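Local coordinates for protein probable histone-lysine N-methyltransferase, H3 lysine-9 specific SUVH9 (Arabidopsis thaliana, PDB 4NJ5) that plays a role in gene silencing, lacks methyltransferase activity, and may bind methylated DNA and recruit RNA polymerase V to chromatin, at residues 409-413 with 414-418; 456-459 with 460-463. All coordinates share one frame; numbering follows the deposited sequence.

Interaction 1 of 2, residues 409-413 with 414-418; sequences TLVYP and ARFSS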
loop_
_atom_site.group_PDB
_atom_site.type_symbol
_atom_site.label_atom_id
_atom_site.label_comp_id
_atom_site.label_asym_id
_atom_site.label_seq_id
_atom_site.Cartn_x
_atom_site.Cartn_y
_atom_site.Cartn_z
ATOM N N THR A 409 21.345 16.182 -19.630
ATOM C CA THR A 409 20.787 16.205 -18.282
ATOM C C THR A 409 20.946 14.835 -17.632
ATOM O O THR A 409 20.643 13.815 -18.245
ATOM C CB THR A 409 19.300 16.603 -18.299
ATOM O OG1 THR A 409 19.156 17.892 -18.907
ATOM C CG2 THR A 409 18.740 16.650 -16.886
ATOM N N LEU A 410 21.429 14.818 -16.393
ATOM C CA LEU A 410 21.701 13.570 -15.684
ATOM C C LEU A 410 20.900 13.450 -14.390
ATOM O O LEU A 410 20.592 14.451 -13.743
ATOM C CB LEU A 410 23.194 13.461 -15.368
ATOM C CG LEU A 410 24.085 12.630 -16.293
ATOM C CD1 LEU A 410 23.638 12.724 -17.741
ATOM C CD2 LEU A 410 25.531 13.083 -16.155
ATOM N N VAL A 411 20.575 12.218 -14.012
ATOM C CA VAL A 411 19.883 11.962 -12.755
ATOM C C VAL A 411 20.876 11.615 -11.650
ATOM O O VAL A 411 21.749 10.766 -11.825
ATOM C CB VAL A 411 18.862 10.819 -12.891
ATOM C CG1 VAL A 411 18.217 10.522 -11.546
ATOM C CG2 VAL A 411 17.808 11.180 -13.921
ATOM N N TYR A 412 20.741 12.286 -10.513
ATOM C CA TYR A 412 21.612 12.040 -9.374
ATOM C C TYR A 412 20.804 11.429 -8.237
ATOM O O TYR A 412 20.107 12.142 -7.513
ATOM C CB TYR A 412 22.287 13.338 -8.922
ATOM C CG TYR A 412 23.237 13.915 -9.950
ATOM C CD1 TYR A 412 24.601 13.661 -9.883
ATOM C CD2 TYR A 412 22.769 14.708 -10.993
ATOM C CE1 TYR A 412 25.474 14.186 -10.822
ATOM C CE2 TYR A 412 23.633 15.233 -11.937
ATOM C CZ TYR A 412 24.984 14.969 -11.847
ATOM O OH TYR A 412 25.847 15.489 -12.786
ATOM N N PRO A 413 20.892 10.099 -8.085
ATOM C CA PRO A 413 20.123 9.340 -7.093
ATOM C C PRO A 413 20.323 9.850 -5.671
ATOM O O PRO A 413 19.428 9.698 -4.841
ATOM C CB PRO A 413 20.669 7.913 -7.235
ATOM C CG PRO A 413 21.961 8.053 -7.968
ATOM C CD PRO A 413 21.787 9.230 -8.865
ATOM N N ALA A 414 21.473 10.460 -5.399
ATOM C CA ALA A 414 21.731 11.037 -4.086
ATOM C C ALA A 414 20.707 12.111 -3.722
ATOM O O ALA A 414 20.491 12.395 -2.544
ATOM C CB ALA A 414 23.132 11.614 -4.026
ATOM N N ARG A 415 20.082 12.706 -4.734
ATOM C CA ARG A 415 19.167 13.818 -4.515
ATOM C C ARG A 415 17.732 13.380 -4.226
ATOM O O ARG A 415 16.906 14.197 -3.826
ATOM C CB ARG A 415 19.206 14.789 -5.695
ATOM C CG ARG A 415 20.612 15.155 -6.119
ATOM C CD ARG A 415 20.665 16.501 -6.819
ATOM N NE ARG A 415 21.994 16.758 -7.367
ATOM C CZ ARG A 415 22.219 17.386 -8.516
ATOM N NH1 ARG A 415 21.203 17.829 -9.243
ATOM N NH2 ARG A 415 23.463 17.570 -8.941
ATOM N N PHE A 416 17.435 12.099 -4.434
ATOM C CA PHE A 416 16.135 11.560 -4.054
ATOM C C PHE A 416 15.920 11.784 -2.559
ATOM O O PHE A 416 16.849 11.645 -1.764
ATOM C CB PHE A 416 16.038 10.063 -4.368
ATOM C CG PHE A 416 15.783 9.750 -5.823
ATOM C CD1 PHE A 416 14.634 10.203 -6.456
ATOM C CD2 PHE A 416 16.679 8.975 -6.547
ATOM C CE1 PHE A 416 14.397 9.906 -7.794
ATOM C CE2 PHE A 416 16.450 8.674 -7.881
ATOM C CZ PHE A 416 15.308 9.138 -8.505
ATOM N N SER A 417 14.700 12.142 -2.178
ATOM C CA SER A 417 14.394 12.347 -0.771
ATOM C C SER A 417 13.314 11.394 -0.292
ATOM O O SER A 417 12.236 11.306 -0.877
ATOM C CB SER A 417 13.964 13.790 -0.510
ATOM O OG SER A 417 13.682 13.986 0.867
ATOM N N SER A 418 13.610 10.682 0.783
ATOM C CA SER A 418 12.642 9.790 1.394
ATOM C C SER A 418 12.315 10.288 2.795
ATOM O O SER A 418 11.741 9.561 3.606
ATOM C CB SER A 418 13.206 8.369 1.459
ATOM O OG SER A 418 13.482 7.869 0.163
HETATM O O HOH W 1 18.405 9.815 -1.682
#

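Interaction 2 of 2, residues 456-459 with 460-463; sequences NVAC and YISH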
loop_
_atom_site.group_PDB
_atom_site.type_symbol
_atom_site.label_atom_id
_atom_site.label_comp_id
_atom_site.label_asym_id
_atom_site.label_seq_id
_atom_site.Cartn_x
_atom_site.Cartn_y
_atom_site.Cartn_z
ATOM N N ASN A 456 14.166 1.794 -17.560
ATOM C CA ASN A 456 13.044 0.904 -17.277
ATOM C C ASN A 456 11.794 1.705 -16.920
ATOM O O ASN A 456 11.777 2.931 -17.042
ATOM C CB ASN A 456 13.383 -0.044 -16.129
ATOM C CG ASN A 456 13.424 0.661 -14.778
ATOM O OD1 ASN A 456 13.784 1.836 -14.684
ATOM N ND2 ASN A 456 13.057 -0.061 -13.726
ATOM N N VAL A 457 10.761 1.002 -16.462
ATOM C CA VAL A 457 9.475 1.615 -16.133
ATOM C C VAL A 457 9.620 2.743 -15.107
ATOM O O VAL A 457 9.000 3.805 -15.240
ATOM C CB VAL A 457 8.458 0.547 -15.635
ATOM C CG1 VAL A 457 9.036 -0.263 -14.471
ATOM C CG2 VAL A 457 7.129 1.186 -15.253
ATOM N N ALA A 458 10.480 2.518 -14.116
ATOM C CA ALA A 458 10.657 3.437 -12.994
ATOM C C ALA A 458 11.090 4.839 -13.416
ATOM O O ALA A 458 10.904 5.801 -12.673
ATOM C CB ALA A 458 11.649 2.858 -11.994
ATOM N N CYS A 459 11.670 4.953 -14.606
ATOM C CA CYS A 459 12.175 6.234 -15.075
ATOM C C CYS A 459 11.059 7.128 -15.596
ATOM O O CYS A 459 11.287 8.294 -15.917
ATOM C CB CYS A 459 13.255 6.030 -16.137
ATOM S SG CYS A 459 14.743 5.222 -15.496
ATOM N N TYR A 460 9.850 6.583 -15.668
ATOM C CA TYR A 460 8.700 7.382 -16.066
ATOM C C TYR A 460 7.929 7.876 -14.833
ATOM O O TYR A 460 6.922 8.576 -14.956
ATOM C CB TYR A 460 7.791 6.590 -17.012
ATOM C CG TYR A 460 8.496 6.066 -18.247
ATOM C CD1 TYR A 460 8.605 6.845 -19.391
ATOM C CD2 TYR A 460 9.051 4.791 -18.268
ATOM C CE1 TYR A 460 9.252 6.369 -20.524
ATOM C CE2 TYR A 460 9.700 4.306 -19.396
ATOM C CZ TYR A 460 9.794 5.100 -20.519
ATOM O OH TYR A 460 10.435 4.624 -21.641
ATOM N N ILE A 461 8.414 7.518 -13.647
ATOM C CA ILE A 461 7.790 7.966 -12.405
ATOM C C ILE A 461 7.929 9.479 -12.243
ATOM O O ILE A 461 9.028 10.028 -12.333
ATOM C CB ILE A 461 8.380 7.248 -11.174
ATOM C CG1 ILE A 461 8.100 5.744 -11.254
ATOM C CG2 ILE A 461 7.799 7.828 -9.885
ATOM C CD1 ILE A 461 8.611 4.959 -10.057
ATOM N N SER A 462 6.805 10.149 -12.011
ATOM C CA SER A 462 6.787 11.606 -11.950
ATOM C C SER A 462 7.348 12.133 -10.635
ATOM O O SER A 462 7.524 11.379 -9.677
ATOM C CB SER A 462 5.370 12.136 -12.172
ATOM O OG SER A 462 4.488 11.657 -11.174
ATOM N N HIS A 463 7.622 13.434 -10.601
ATOM C CA HIS A 463 8.175 14.079 -9.414
ATOM C C HIS A 463 7.099 14.674 -8.507
ATOM O O HIS A 463 6.089 15.191 -8.986
ATOM C CB HIS A 463 9.152 15.186 -9.806
ATOM C CG HIS A 463 9.461 16.122 -8.682
ATOM N ND1 HIS A 463 10.183 15.736 -7.572
ATOM C CD2 HIS A 463 9.110 17.413 -8.472
ATOM C CE1 HIS A 463 10.283 16.756 -6.739
ATOM N NE2 HIS A 463 9.641 17.784 -7.262
HETATM O O HOH W 2 9.734 10.971 -15.091
#

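Interaction 1 of 2, residues 409-413 with 414-418
Arg-415 reaches back along the chain and lays its guanidinium flat over one face of the Tyr-412 ring, the two planes only 8° apart. The overlap is offset: NH2 of Arg-415 sits 3.6 Å from CD2 of Tyr-412, nearer the rim of the ring than its middle, and CZ of Arg-415 stands 4.2 Å from the ring centroid, which makes this an off-centre cation-pi stack. Both side chains leave the backbone with CG anti to the carbonyl carbon (chi1 -65° for Tyr-412), and the arginine runs extended from CG to NE, which carries its guanidinium out alongside the ring, both side chains pointing the same way. What brings residues three apart into line is a short 3-10 turn, set in the SET-domain loop between helix 397-405 and strand 448-450. In it, N of Arg-415 donates to O of Tyr-412 at 2.8 Å, and N of Phe-416 to O of Pro-413 at 3.1 Å. The Phe-416 ring leaves the turn on a different side from the stack: its CD2 lies 4.2 Å from CB of Pro-413, and its CZ reaches CG1 of Val-411 more loosely, at 4.4 Å. Beyond the turn the same ring meets Tyr-390 edge-to-face and Tyr-504 at an inclined angle, while Pro-413 packs on Phe-473 of strand 469-475.

Interaction 2 of 2, residues 456-459 with 460-463
Tyr-460 N donates to Val-457 O at 2.9 Å, with a nearly straight N-H...O angle of 164°, and Ile-461 N follows with a longer bond of 3.2 Å to Ala-458 O. One step earlier, Cys-459 N bonds to Asn-456 O, so that three successive i+3 bonds wind the chain into a 3-10 turn. A water bridges Cys-459 O and Ile-461 O where the chain leaves it. Asn-456 secures the start: its ND2 and OD1 bond to the backbone of Glu-389 and Ala-391, respectively. The Tyr-460 ring folds back along the turn, CG anti to the carbonyl carbon (chi1 -56°), which sets CD2 only 3.2 Å from Val-457 O, near the ring plane, and CE2 3.4 Å from Asn-456 O. Arg-455 makes a cation-pi contact with this ring, and Val-365, Val-375 and Pro-276 pack against the side chain. With the ring cut back to an alanine, Arg-455 would probably lose its aromatic mate and a gap would be likely to open beside those apolar neighbours. Ile-461 lays CG1 3.1 Å from Ala-458 O and CD1 4.2 Å from Ala-458 CB, and both residues rest on Leu-488. Sequence and topology are consistent with the SET-domain pseudoknot, Ser-462 and His-463 standing where active relatives begin their cofactor-binding Asn-His-Ser motif and strand 462-463 pairing in parallel with 501-502, although this protein does not bind S-adenosyl-L-methionine.

Overall arrangement
Both turns belong to the SET domain and come in series, with strands 448-450 and 454-455 following interaction 1 and preceding interaction 2. Their centres are 12 Å apart and their nearest atoms about 7 Å, so they do not touch, yet they share neighbours. Val-451 is met by Val-411 from the first and Cys-459 from the second. The segment around Asp-503 and Tyr-504 also touches both: Tyr-504 meets the ring of Phe-416 and also hydrogen-bonds to Ile-461 and His-463, while Asp-503 pairs through its backbone with Ser-417. One turn lies at the surface and the other is buried, and both pack against the last modelled residues of the SET domain.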